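Local coordinates for protein signal transduction histidine kinase, LytS (Clostridium beijerinckii, PDB 5XSJ) that is probably a membrane-bound sensor histidine kinase that uses ATP to phosphorylate a protein histidine, represented here by its N-terminal helical segment without the kinase region, at residues Leu20-Ile25 against Ala123-Leu128; Lys26-Ser31 against Val55-Gln60; Ser31-Phe36 against Asp85-Ser90; Gly63-Asn68 against Tyr75-Leu80. All blocks are in the same frame, centred on the assembly; numbering follows the deposited sequence.

Interaction 1: residues Leu20-Ile25 against Ala123-Leu128; sequences LITNEI and AYASTL
Thr22 on helix 15-42 projects toward Ala125 and Leu128 of helix 104-133. At the level of Thr22 and Ala125, the CA atoms of these two residues are 6.1 Å apart. Thr22 CB points at the other helix but stops short of it, and its two branches part from there. CG2, anti to the backbone N (chi1 of the OG1 branch -67°), carries the contact. It runs almost head-on into the backbone oxygen of Ala125, with Thr22 CG2 and Ala125 O 3.1 Å apart, a tight approach for a methyl group. The same methyl has Ala125 CB at 4.4 Å from Thr22 CG2, and on another flank Leu128 CB lies 3.9 Å from Thr22 CG2. The Thr22 and Leu128 side chains meet at about a right angle, so the methyl touches the root of the leucine and not its tip.

The two helices run antiparallel and are the first and last of a four-helix bundle, closing the bundle side by side; the small residues at the interface let the backbones come near. The other branch of Thr22, OG1, sits beside its own backbone N and bonds to Asn18 O one turn earlier, which satisfies this buried hydroxyl within its own helix. Leu65 of helix 45-67 packs against Thr22 as well, while Met129 and Phe132 continue the contact along helix 104-133. Leu128 sends its branched end on to Leu77 of helix 73-99. Behind Thr22, Asn23 faces away and its ND2 bonds to Glu134 OE2 of the second subunit.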
loop_
_atom_site.group_PDB
_atom_site.type_symbol
_atom_site.label_atom_id
_atom_site.label_comp_id
_atom_site.label_asym_id
_atom_site.label_seq_id
_atom_site.Cartn_x
_atom_site.Cartn_y
_atom_site.Cartn_z
ATOM N N LEU B 20 -15.897 25.517 0.949
ATOM C CA LEU B 20 -14.951 26.223 0.094
ATOM C C LEU B 20 -13.579 26.263 0.763
ATOM O O LEU B 20 -12.558 25.991 0.130
ATOM C CB LEU B 20 -15.426 27.643 -0.208
ATOM C CG LEU B 20 -16.537 27.769 -1.247
ATOM C CD1 LEU B 20 -16.751 29.239 -1.596
ATOM C CD2 LEU B 20 -16.182 26.960 -2.486
ATOM N N ILE B 21 -13.570 26.600 2.050
ATOM C CA ILE B 21 -12.328 26.703 2.808
ATOM C C ILE B 21 -11.662 25.332 2.921
ATOM O O ILE B 21 -10.442 25.207 2.761
ATOM C CB ILE B 21 -12.565 27.293 4.224
ATOM C CG1 ILE B 21 -13.085 28.736 4.108
ATOM C CG2 ILE B 21 -11.263 27.263 5.042
ATOM C CD1 ILE B 21 -13.438 29.409 5.435
ATOM N N THR B 22 -12.478 24.313 3.170
ATOM C CA THR B 22 -12.009 22.939 3.283
ATOM C C THR B 22 -11.386 22.494 1.965
ATOM O O THR B 22 -10.337 21.856 1.949
ATOM C CB THR B 22 -13.164 21.998 3.686
ATOM O OG1 THR B 22 -13.575 22.317 5.019
ATOM C CG2 THR B 22 -12.734 20.547 3.642
ATOM N N ASN B 23 -12.011 22.861 0.854
ATOM C CA ASN B 23 -11.424 22.558 -0.436
ATOM C C ASN B 23 -10.120 23.340 -0.664
ATOM O O ASN B 23 -9.189 22.840 -1.291
ATOM C CB ASN B 23 -12.420 22.846 -1.555
ATOM C CG ASN B 23 -11.857 22.530 -2.924
ATOM O OD1 ASN B 23 -11.567 21.381 -3.233
ATOM N ND2 ASN B 23 -11.701 23.554 -3.749
ATOM N N GLU B 24 -10.037 24.563 -0.151
ATOM C CA GLU B 24 -8.820 25.343 -0.321
ATOM C C GLU B 24 -7.670 24.701 0.432
ATOM O O GLU B 24 -6.552 24.636 -0.067
ATOM C CB GLU B 24 -9.026 26.790 0.151
ATOM C CG GLU B 24 -9.765 27.648 -0.870
ATOM C CD GLU B 24 -10.273 28.967 -0.294
ATOM O OE1 GLU B 24 -9.752 29.434 0.749
ATOM O OE2 GLU B 24 -11.200 29.538 -0.901
ATOM N N ILE B 25 -7.953 24.241 1.646
ATOM C CA ILE B 25 -6.971 23.538 2.471
ATOM C C ILE B 25 -6.420 22.294 1.763
ATOM O O ILE B 25 -5.217 22.056 1.731
ATOM C CB ILE B 25 -7.604 23.124 3.822
ATOM C CG1 ILE B 25 -7.918 24.364 4.650
ATOM C CG2 ILE B 25 -6.692 22.155 4.583
ATOM C CD1 ILE B 25 -8.857 24.108 5.808
ATOM N N ALA B 123 -7.607 12.811 3.246
ATOM C CA ALA B 123 -8.774 12.058 3.707
ATOM C C ALA B 123 -9.550 12.820 4.783
ATOM O O ALA B 123 -10.785 12.805 4.782
ATOM C CB ALA B 123 -8.363 10.671 4.227
ATOM N N TYR B 124 -8.846 13.476 5.707
ATOM C CA TYR B 124 -9.540 14.296 6.708
ATOM C C TYR B 124 -10.331 15.410 6.013
ATOM O O TYR B 124 -11.466 15.706 6.373
ATOM C CB TYR B 124 -8.557 14.892 7.723
ATOM C CG TYR B 124 -7.902 13.849 8.598
ATOM C CD1 TYR B 124 -8.664 12.890 9.254
ATOM C CD2 TYR B 124 -6.526 13.794 8.739
ATOM C CE1 TYR B 124 -8.078 11.922 10.040
ATOM C CE2 TYR B 124 -5.924 12.824 9.530
ATOM C CZ TYR B 124 -6.706 11.894 10.177
ATOM O OH TYR B 124 -6.124 10.919 10.952
ATOM N N ALA B 125 -9.722 16.006 4.996
ATOM C CA ALA B 125 -10.317 17.131 4.291
ATOM C C ALA B 125 -11.574 16.716 3.546
ATOM O O ALA B 125 -12.574 17.413 3.580
ATOM C CB ALA B 125 -9.313 17.738 3.327
ATOM N N SER B 126 -11.529 15.571 2.875
ATOM C CA SER B 126 -12.699 15.136 2.126
ATOM C C SER B 126 -13.800 14.704 3.103
ATOM O O SER B 126 -14.978 14.897 2.834
ATOM C CB SER B 126 -12.339 14.013 1.159
ATOM O OG SER B 126 -12.467 12.768 1.808
ATOM N N THR B 127 -13.419 14.158 4.255
ATOM C CA THR B 127 -14.394 13.866 5.308
ATOM C C THR B 127 -15.058 15.143 5.817
ATOM O O THR B 127 -16.282 15.207 5.973
ATOM C CB THR B 127 -13.749 13.140 6.501
ATOM O OG1 THR B 127 -13.284 11.850 6.093
ATOM C CG2 THR B 127 -14.743 12.977 7.631
ATOM N N LEU B 128 -14.248 16.163 6.086
ATOM C CA LEU B 128 -14.787 17.447 6.508
ATOM C C LEU B 128 -15.760 18.000 5.478
ATOM O O LEU B 128 -16.841 18.464 5.823
ATOM C CB LEU B 128 -13.666 18.447 6.747
ATOM C CG LEU B 128 -13.117 18.456 8.167
ATOM C CD1 LEU B 128 -11.923 19.406 8.246
ATOM C CD2 LEU B 128 -14.196 18.854 9.166
#

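Interaction 2: residues Lys26-Ser31 against Val55-Gln60; sequences KQHVDS and VILAKQ
His28 lays its imidazole flat against Leu57, while its CB rests on Ala58. The ring reaches this place because CG stands anti to the carbonyl carbon and beside the backbone N (chi1 -68°), which tips the imidazole across to helix 45-67. Leu57 CB then sits 3.6 Å from the centroid of the His28 ring and only 5° off its normal, a CH-pi contact close to ideal. Further out, Leu57 CD1 comes within 3.6 Å of His28 CE1, so the leucine follows the ring from its centre to its far side. Leu57 CG, also beside its own backbone N, sends CD1 out to that CE1 side.

At the root of the histidine, His28 CB and Ala58 CB are 3.7 Å apart. Ala58 CB also takes the CG2 methyl of Val29 at 3.9 Å, so a single methyl fits between two neighbouring side chains of helix 15-42. Val29 spreads its branches, with CG1 anti to the backbone N and CG2 beside it, and meets Leu84 of helix 73-99 too. The short helix axes approach to 8.2 Å at 150°, an antiparallel but inclined pair of the four-helix bundle.

Both ring nitrogens of His28 have partners beyond the two segments: ND1 bonds with Glu54 OE1 and NE2 with Lys61 NZ. These hold the rotation of the imidazole while Leu57 covers a face. A lysine donating to NE2 and a carboxylate at ND1 are consistent with a neutral imidazole protonated on ND1, joining an acid and a base through an otherwise apolar contact.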
loop_
_atom_site.group_PDB
_atom_site.type_symbol
_atom_site.label_atom_id
_atom_site.label_comp_id
_atom_site.label_asym_id
_atom_site.label_seq_id
_atom_site.Cartn_x
_atom_site.Cartn_y
_atom_site.Cartn_z
ATOM N N LYS B 26 -7.316 21.517 1.175
ATOM C CA LYS B 26 -6.933 20.295 0.472
ATOM C C LYS B 26 -6.017 20.612 -0.707
ATOM O O LYS B 26 -4.993 19.962 -0.896
ATOM C CB LYS B 26 -8.190 19.550 0.011
ATOM C CG LYS B 26 -7.942 18.159 -0.555
ATOM C CD LYS B 26 -9.262 17.489 -0.908
ATOM C CE LYS B 26 -9.010 16.062 -1.379
ATOM N NZ LYS B 26 -7.797 16.035 -2.266
ATOM N N GLN B 27 -6.369 21.635 -1.481
ATOM C CA GLN B 27 -5.511 22.099 -2.570
ATOM C C GLN B 27 -4.149 22.593 -2.061
ATOM O O GLN B 27 -3.110 22.323 -2.678
ATOM C CB GLN B 27 -6.177 23.232 -3.342
ATOM C CG GLN B 27 -7.533 22.939 -3.955
ATOM C CD GLN B 27 -8.035 24.132 -4.793
ATOM O OE1 GLN B 27 -7.934 25.307 -4.384
ATOM N NE2 GLN B 27 -8.558 23.829 -5.979
ATOM N N HIS B 28 -4.143 23.330 -0.953
ATOM C CA HIS B 28 -2.866 23.815 -0.394
ATOM C C HIS B 28 -1.960 22.652 -0.012
ATOM O O HIS B 28 -0.760 22.653 -0.297
ATOM C CB HIS B 28 -3.092 24.692 0.842
ATOM C CG HIS B 28 -3.763 25.996 0.556
ATOM N ND1 HIS B 28 -3.342 26.836 -0.460
ATOM C CD2 HIS B 28 -4.802 26.620 1.154
ATOM C CE1 HIS B 28 -4.116 27.907 -0.483
ATOM N NE2 HIS B 28 -5.015 27.798 0.477
ATOM N N VAL B 29 -2.536 21.669 0.674
ATOM C CA VAL B 29 -1.766 20.506 1.093
ATOM C C VAL B 29 -1.236 19.772 -0.136
ATOM O O VAL B 29 -0.049 19.476 -0.213
ATOM C CB VAL B 29 -2.601 19.528 1.957
ATOM C CG1 VAL B 29 -1.767 18.343 2.317
ATOM C CG2 VAL B 29 -3.114 20.222 3.233
ATOM N N ASP B 30 -2.113 19.499 -1.099
ATOM C CA ASP B 30 -1.698 18.833 -2.334
ATOM C C ASP B 30 -0.617 19.623 -3.063
ATOM O O ASP B 30 0.381 19.061 -3.500
ATOM C CB ASP B 30 -2.895 18.605 -3.263
ATOM C CG ASP B 30 -3.930 17.647 -2.659
ATOM O OD1 ASP B 30 -3.660 17.072 -1.577
ATOM O OD2 ASP B 30 -5.014 17.468 -3.260
ATOM N N SER B 31 -0.797 20.931 -3.187
ATOM C CA SER B 31 0.185 21.723 -3.914
ATOM C C SER B 31 1.501 21.805 -3.142
ATOM O O SER B 31 2.599 21.825 -3.732
ATOM C CB SER B 31 -0.363 23.119 -4.195
ATOM O OG SER B 31 0.668 23.964 -4.664
ATOM N N VAL B 55 1.925 25.354 2.670
ATOM C CA VAL B 55 1.582 24.843 4.014
ATOM C C VAL B 55 1.228 25.931 4.998
ATOM O O VAL B 55 0.466 25.685 5.921
ATOM C CB VAL B 55 2.673 23.989 4.729
ATOM C CG1 VAL B 55 2.587 22.597 4.296
ATOM C CG2 VAL B 55 4.068 24.513 4.577
ATOM N N ILE B 56 1.791 27.122 4.822
ATOM C CA ILE B 56 1.419 28.247 5.677
ATOM C C ILE B 56 -0.056 28.500 5.528
ATOM O O ILE B 56 -0.772 28.691 6.511
ATOM C CB ILE B 56 2.217 29.536 5.328
ATOM C CG1 ILE B 56 3.639 29.438 5.876
ATOM C CG2 ILE B 56 1.543 30.759 5.912
ATOM C CD1 ILE B 56 4.620 30.391 5.194
ATOM N N LEU B 57 -0.527 28.458 4.288
ATOM C CA LEU B 57 -1.916 28.760 4.005
ATOM C C LEU B 57 -2.840 27.649 4.511
ATOM O O LEU B 57 -3.924 27.923 5.035
ATOM C CB LEU B 57 -2.115 28.988 2.503
ATOM C CG LEU B 57 -1.444 30.229 1.891
ATOM C CD1 LEU B 57 -1.414 30.137 0.370
ATOM C CD2 LEU B 57 -2.150 31.509 2.339
ATOM N N ALA B 58 -2.435 26.393 4.337
ATOM C CA ALA B 58 -3.240 25.276 4.858
ATOM C C ALA B 58 -3.362 25.355 6.387
ATOM O O ALA B 58 -4.438 25.198 6.952
ATOM C CB ALA B 58 -2.631 23.936 4.432
ATOM N N LYS B 59 -2.238 25.611 7.046
ATOM C CA LYS B 59 -2.205 25.757 8.498
ATOM C C LYS B 59 -3.140 26.867 9.025
ATOM O O LYS B 59 -3.901 26.654 9.980
ATOM C CB LYS B 59 -0.762 26.034 8.935
ATOM C CG LYS B 59 -0.567 26.148 10.430
ATOM C CD LYS B 59 -0.602 24.787 11.114
ATOM C CE LYS B 59 -0.512 24.950 12.632
ATOM N NZ LYS B 59 -0.777 23.673 13.346
ATOM N N GLN B 60 -3.085 28.046 8.407
ATOM C CA GLN B 60 -3.898 29.188 8.839
ATOM C C GLN B 60 -5.379 28.914 8.668
ATOM O O GLN B 60 -6.181 29.215 9.550
ATOM C CB GLN B 60 -3.524 30.457 8.054
ATOM C CG GLN B 60 -4.071 31.772 8.653
ATOM C CD GLN B 60 -5.495 32.100 8.198
ATOM O OE1 GLN B 60 -6.054 31.426 7.324
ATOM N NE2 GLN B 60 -6.081 33.148 8.781
#

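Interaction 3: residues Ser31-Phe36 against Asp85-Ser90; sequences SSLDNF and DSYIES
Tyr87 and Ser32 make the hydrogen bond of this contact: the phenol OH donates to Ser32 OG over 2.9 Å. The serine oxygen lies at the edge of the tyrosine ring, in its plane. With CG anti to the backbone N (chi1 164°), the Tyr87 side chain reaches across the bundle interior, so a residue set to one side at its root delivers its hydroxyl to helix 15-42. Ser32 OG is bonded in turn to Tyr51 O on helix 45-67, and this short relay satisfies both buried hydroxyls.

Apolar side chains pack beside that polar end. Leu33 CD1 lies 4.2 Å from Tyr87 CE1, the two side chains crossing at a slant, and Phe36 CB comes within 4.0 Å of Tyr87 OH. Phe36 itself reaches Ser91, Thr94 and Ile95 further along helix 73-99. Val55 and Ile117 pack on Tyr87 from the remaining helices.

Within helix 15-42, Asn35 ND2 bonds to Ser31 O at 2.8 Å with an N-H...O angle of 154°. The backbone N of Asn35 reaches the same oxygen from the opposite face of its carbonyl plane.

The short axes lie 12.3 Å apart and only 10° from parallel, the relation of diagonal helices in an up-and-down four-helix bundle, where a long aromatic side chain can span the core.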
loop_
_atom_site.group_PDB
_atom_site.type_symbol
_atom_site.label_atom_id
_atom_site.label_comp_id
_atom_site.label_asym_id
_atom_site.label_seq_id
_atom_site.Cartn_x
_atom_site.Cartn_y
_atom_site.Cartn_z
ATOM N N SER B 31 -0.797 20.931 -3.187
ATOM C CA SER B 31 0.185 21.723 -3.914
ATOM C C SER B 31 1.501 21.805 -3.142
ATOM O O SER B 31 2.599 21.825 -3.732
ATOM C CB SER B 31 -0.363 23.119 -4.195
ATOM O OG SER B 31 0.668 23.964 -4.664
ATOM N N SER B 32 1.398 21.854 -1.817
ATOM C CA SER B 32 2.602 21.873 -0.982
ATOM C C SER B 32 3.449 20.612 -1.198
ATOM O O SER B 32 4.674 20.697 -1.360
ATOM C CB SER B 32 2.229 22.013 0.497
ATOM O OG SER B 32 3.377 21.937 1.310
ATOM N N LEU B 33 2.789 19.450 -1.210
ATOM C CA LEU B 33 3.443 18.155 -1.419
ATOM C C LEU B 33 4.124 18.095 -2.778
ATOM O O LEU B 33 5.279 17.686 -2.894
ATOM C CB LEU B 33 2.421 17.003 -1.296
ATOM C CG LEU B 33 2.994 15.594 -1.530
ATOM C CD1 LEU B 33 4.046 15.216 -0.471
ATOM C CD2 LEU B 33 1.905 14.541 -1.602
ATOM N N ASP B 34 3.398 18.520 -3.805
ATOM C CA ASP B 34 3.886 18.477 -5.170
ATOM C C ASP B 34 5.160 19.310 -5.337
ATOM O O ASP B 34 6.147 18.854 -5.932
ATOM C CB ASP B 34 2.784 18.962 -6.110
ATOM C CG ASP B 34 3.181 18.881 -7.565
ATOM O OD1 ASP B 34 4.084 18.083 -7.904
ATOM O OD2 ASP B 34 2.585 19.618 -8.373
ATOM N N ASN B 35 5.152 20.521 -4.782
ATOM C CA ASN B 35 6.314 21.384 -4.865
ATOM C C ASN B 35 7.461 20.828 -4.041
ATOM O O ASN B 35 8.601 20.822 -4.497
ATOM C CB ASN B 35 5.949 22.804 -4.424
ATOM C CG ASN B 35 5.220 23.563 -5.511
ATOM O OD1 ASN B 35 5.844 24.048 -6.442
ATOM N ND2 ASN B 35 3.889 23.629 -5.424
ATOM N N PHE B 36 7.143 20.335 -2.844
ATOM C CA PHE B 36 8.115 19.632 -1.998
ATOM C C PHE B 36 8.823 18.505 -2.757
ATOM O O PHE B 36 10.046 18.444 -2.782
ATOM C CB PHE B 36 7.414 19.070 -0.752
ATOM C CG PHE B 36 8.240 18.087 0.030
ATOM C CD1 PHE B 36 9.294 18.515 0.823
ATOM C CD2 PHE B 36 7.942 16.730 -0.005
ATOM C CE1 PHE B 36 10.049 17.612 1.558
ATOM C CE2 PHE B 36 8.692 15.821 0.730
ATOM C CZ PHE B 36 9.748 16.259 1.512
ATOM N N ASP B 85 0.859 19.232 11.091
ATOM C CA ASP B 85 2.101 19.497 11.817
ATOM C C ASP B 85 3.103 18.355 11.603
ATOM O O ASP B 85 4.310 18.605 11.494
ATOM C CB ASP B 85 1.850 19.684 13.321
ATOM C CG ASP B 85 1.095 20.973 13.653
ATOM O OD1 ASP B 85 1.052 21.907 12.822
ATOM O OD2 ASP B 85 0.542 21.049 14.769
ATOM N N SER B 86 2.612 17.111 11.542
ATOM C CA SER B 86 3.500 15.963 11.301
ATOM C C SER B 86 4.104 16.010 9.907
ATOM O O SER B 86 5.260 15.678 9.702
ATOM C CB SER B 86 2.756 14.635 11.479
ATOM O OG SER B 86 2.392 14.417 12.828
ATOM N N TYR B 87 3.291 16.388 8.940
ATOM C CA TYR B 87 3.767 16.591 7.584
ATOM C C TYR B 87 4.820 17.683 7.534
ATOM O O TYR B 87 5.837 17.551 6.867
ATOM C CB TYR B 87 2.601 16.961 6.680
ATOM C CG TYR B 87 3.038 17.560 5.375
ATOM C CD1 TYR B 87 3.572 16.757 4.376
ATOM C CD2 TYR B 87 2.904 18.929 5.124
ATOM C CE1 TYR B 87 3.973 17.291 3.151
ATOM C CE2 TYR B 87 3.310 19.475 3.896
ATOM C CZ TYR B 87 3.838 18.649 2.908
ATOM O OH TYR B 87 4.243 19.173 1.683
ATOM N N ILE B 88 4.555 18.780 8.239
ATOM C CA ILE B 88 5.501 19.889 8.289
ATOM C C ILE B 88 6.834 19.412 8.857
ATOM O O ILE B 88 7.900 19.726 8.323
ATOM C CB ILE B 88 4.921 21.057 9.115
ATOM C CG1 ILE B 88 3.751 21.673 8.334
ATOM C CG2 ILE B 88 5.987 22.107 9.397
ATOM C CD1 ILE B 88 2.866 22.599 9.133
ATOM N N GLU B 89 6.768 18.589 9.895
ATOM C CA GLU B 89 7.976 18.106 10.547
ATOM C C GLU B 89 8.739 17.127 9.655
ATOM O O GLU B 89 9.960 17.205 9.557
ATOM C CB GLU B 89 7.619 17.454 11.883
ATOM C CG GLU B 89 8.799 17.050 12.726
ATOM C CD GLU B 89 8.396 16.132 13.873
ATOM O OE1 GLU B 89 9.285 15.723 14.648
ATOM O OE2 GLU B 89 7.188 15.797 13.987
ATOM N N SER B 90 8.023 16.209 9.005
ATOM C CA SER B 90 8.655 15.231 8.119
ATOM C C SER B 90 9.251 15.873 6.880
ATOM O O SER B 90 10.336 15.491 6.431
ATOM C CB SER B 90 7.651 14.158 7.688
ATOM O OG SER B 90 7.210 13.405 8.801
#

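Interaction 4: residues Gly63-Asn68 against Tyr75-Leu80; sequences GNLKKN and YILRDL
Leu77 presses on Leu65 and Lys66 near the end of helix 45-67. Its CG stands beside the backbone N (chi1 -83°), which points both methyls at the facing helix. Leu77 CD1 lies over the backbone of Leu65, 3.7 Å from Leu65 O, and Leu77 CD2 is 4.0 Å from Leu65 CB. Both leucines are buried. Leu65 extends the apolar patch to Asn18, Thr22 and Ile25 of helix 15-42, and Leu77 extends it to Leu128 of helix 104-133, so all four helices meet around the pair.

Toward solvent the packing thins to the aliphatic part of one lysine. Lys66 CG touches Leu77 CB at 4.0 Å, the two side chains sliding past each other in opposite directions. Bends at chi2 (-141°) and chi3 (-70°) fold the exposed Lys66 chain along helix 73-99, where its NZ forms a salt bridge with Asp81. Lys67 turns away from the contact; its NZ makes a weak 3.3 Å hydrogen bond to Asn64 OD1 one turn back. On the other helix, Arg78 leads its guanidinium away from helix 45-67, and its NH2 bonds to the backbone of the other protein in the assembly. Outside the two segments, a basic side chain of that other protein pairs with the carboxylate of Asp79.

Helix 45-67 and helix 73-99 run antiparallel and are joined by a short connection. The contact therefore closes the helical hairpin at its turn, the middle hairpin of the four-helix bundle.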
loop_
_atom_site.group_PDB
_atom_site.type_symbol
_atom_site.label_atom_id
_atom_site.label_comp_id
_atom_site.label_asym_id
_atom_site.label_seq_id
_atom_site.Cartn_x
_atom_site.Cartn_y
_atom_site.Cartn_z
ATOM N N GLY B 63 -6.711 26.538 11.121
ATOM C CA GLY B 63 -6.891 27.332 12.327
ATOM C C GLY B 63 -8.176 28.146 12.280
ATOM O O GLY B 63 -8.882 28.264 13.274
ATOM N N ASN B 64 -8.494 28.695 11.115
ATOM C CA ASN B 64 -9.699 29.493 10.987
ATOM C C ASN B 64 -10.952 28.655 11.213
ATOM O O ASN B 64 -11.835 29.059 11.957
ATOM C CB ASN B 64 -9.754 30.174 9.620
ATOM C CG ASN B 64 -11.001 31.038 9.453
ATOM O OD1 ASN B 64 -11.185 32.023 10.174
ATOM N ND2 ASN B 64 -11.859 30.672 8.503
ATOM N N LEU B 65 -11.026 27.490 10.575
ATOM C CA LEU B 65 -12.152 26.566 10.767
ATOM C C LEU B 65 -12.283 26.099 12.210
ATOM O O LEU B 65 -13.389 25.864 12.684
ATOM C CB LEU B 65 -12.009 25.339 9.860
ATOM C CG LEU B 65 -12.172 25.543 8.354
ATOM C CD1 LEU B 65 -11.957 24.230 7.613
ATOM C CD2 LEU B 65 -13.554 26.112 8.045
ATOM N N LYS B 66 -11.154 25.950 12.900
ATOM C CA LYS B 66 -11.162 25.486 14.289
ATOM C C LYS B 66 -11.828 26.498 15.195
ATOM O O LYS B 66 -12.371 26.139 16.238
ATOM C CB LYS B 66 -9.748 25.218 14.804
ATOM C CG LYS B 66 -9.060 24.023 14.166
ATOM C CD LYS B 66 -8.243 23.230 15.173
ATOM C CE LYS B 66 -7.029 23.982 15.626
ATOM N NZ LYS B 66 -6.195 23.144 16.540
ATOM N N LYS B 67 -11.768 27.765 14.794
ATOM C CA LYS B 67 -12.401 28.847 15.539
ATOM C C LYS B 67 -13.911 28.664 15.575
ATOM O O LYS B 67 -14.552 28.936 16.592
ATOM C CB LYS B 67 -12.055 30.202 14.920
ATOM C CG LYS B 67 -10.826 30.874 15.498
ATOM C CD LYS B 67 -10.348 32.005 14.579
ATOM C CE LYS B 67 -11.522 32.835 14.055
ATOM N NZ LYS B 67 -11.129 33.800 12.986
ATOM N N ASN B 68 -14.475 28.199 14.463
ATOM C CA ASN B 68 -15.929 28.094 14.327
ATOM C C ASN B 68 -16.465 26.657 14.321
ATOM O O ASN B 68 -17.512 26.393 13.729
ATOM C CB ASN B 68 -16.393 28.792 13.037
ATOM C CG ASN B 68 -15.899 30.237 12.921
ATOM O OD1 ASN B 68 -14.923 30.642 13.562
ATOM N ND2 ASN B 68 -16.585 31.022 12.090
ATOM N N TYR B 75 -13.224 17.281 16.452
ATOM C CA TYR B 75 -12.358 16.100 16.533
ATOM C C TYR B 75 -11.591 15.851 15.245
ATOM O O TYR B 75 -10.419 15.505 15.285
ATOM C CB TYR B 75 -13.178 14.841 16.890
ATOM C CG TYR B 75 -13.652 14.879 18.321
ATOM C CD1 TYR B 75 -12.797 14.528 19.354
ATOM C CD2 TYR B 75 -14.932 15.313 18.643
ATOM C CE1 TYR B 75 -13.203 14.593 20.669
ATOM C CE2 TYR B 75 -15.349 15.382 19.965
ATOM C CZ TYR B 75 -14.478 15.019 20.970
ATOM O OH TYR B 75 -14.868 15.074 22.287
ATOM N N ILE B 76 -12.266 16.011 14.112
ATOM C CA ILE B 76 -11.641 15.825 12.813
ATOM C C ILE B 76 -10.627 16.939 12.545
ATOM O O ILE B 76 -9.553 16.693 11.996
ATOM C CB ILE B 76 -12.695 15.798 11.682
ATOM C CG1 ILE B 76 -13.743 14.720 11.959
ATOM C CG2 ILE B 76 -12.033 15.542 10.327
ATOM C CD1 ILE B 76 -14.939 14.773 11.015
ATOM N N LEU B 77 -10.969 18.163 12.945
ATOM C CA LEU B 77 -10.107 19.313 12.697
ATOM C C LEU B 77 -8.840 19.200 13.520
ATOM O O LEU B 77 -7.745 19.511 13.035
ATOM C CB LEU B 77 -10.829 20.624 13.011
ATOM C CG LEU B 77 -11.724 21.157 11.899
ATOM C CD1 LEU B 77 -12.624 22.273 12.398
ATOM C CD2 LEU B 77 -10.871 21.639 10.755
ATOM N N ARG B 78 -8.986 18.744 14.759
ATOM C CA ARG B 78 -7.823 18.504 15.599
ATOM C C ARG B 78 -6.915 17.431 14.978
ATOM O O ARG B 78 -5.706 17.592 14.941
ATOM C CB ARG B 78 -8.234 18.095 17.018
ATOM C CG ARG B 78 -7.036 17.767 17.907
ATOM C CD ARG B 78 -7.434 17.468 19.336
ATOM N NE ARG B 78 -8.278 16.282 19.428
ATOM C CZ ARG B 78 -8.805 15.833 20.563
ATOM N NH1 ARG B 78 -8.576 16.482 21.706
ATOM N NH2 ARG B 78 -9.565 14.742 20.555
ATOM N N ASP B 79 -7.499 16.338 14.488
ATOM C CA ASP B 79 -6.699 15.301 13.838
ATOM C C ASP B 79 -5.991 15.846 12.599
ATOM O O ASP B 79 -4.839 15.523 12.329
ATOM C CB ASP B 79 -7.568 14.102 13.437
ATOM C CG ASP B 79 -8.008 13.261 14.627
ATOM O OD1 ASP B 79 -7.401 13.382 15.719
ATOM O OD2 ASP B 79 -8.963 12.464 14.458
ATOM N N LEU B 80 -6.710 16.653 11.830
ATOM C CA LEU B 80 -6.166 17.199 10.603
ATOM C C LEU B 80 -5.045 18.208 10.917
ATOM O O LEU B 80 -3.990 18.193 10.296
ATOM C CB LEU B 80 -7.290 17.841 9.782
ATOM C CG LEU B 80 -6.860 18.729 8.613
ATOM C CD1 LEU B 80 -5.990 17.968 7.599
ATOM C CD2 LEU B 80 -8.074 19.349 7.948
#

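In the fold
All four contacts lie along one antiparallel four-helix bundle and report on different helix pairs. Interactions 1 and 4 share a level near the chain ends, with centres about 11 Å apart; Leu128 CD1 and Leu77 CD2 meet at 3.5 Å, and Ile25 CD1 and Leu65 CD1 at 3.6 Å. Interaction 2 follows further along helix 15-42, its centre about 10 Å from that of interaction 1. Interaction 3 comes next, about 9 Å between centres, sharing Ser31 with interaction 2 and tied to it by the Lys59 NZ to Asp85 OD1 salt bridge of 2.6 Å. Interactions 1 and 2 border the second subunit; interactions 1, 3 and 4 border the other protein.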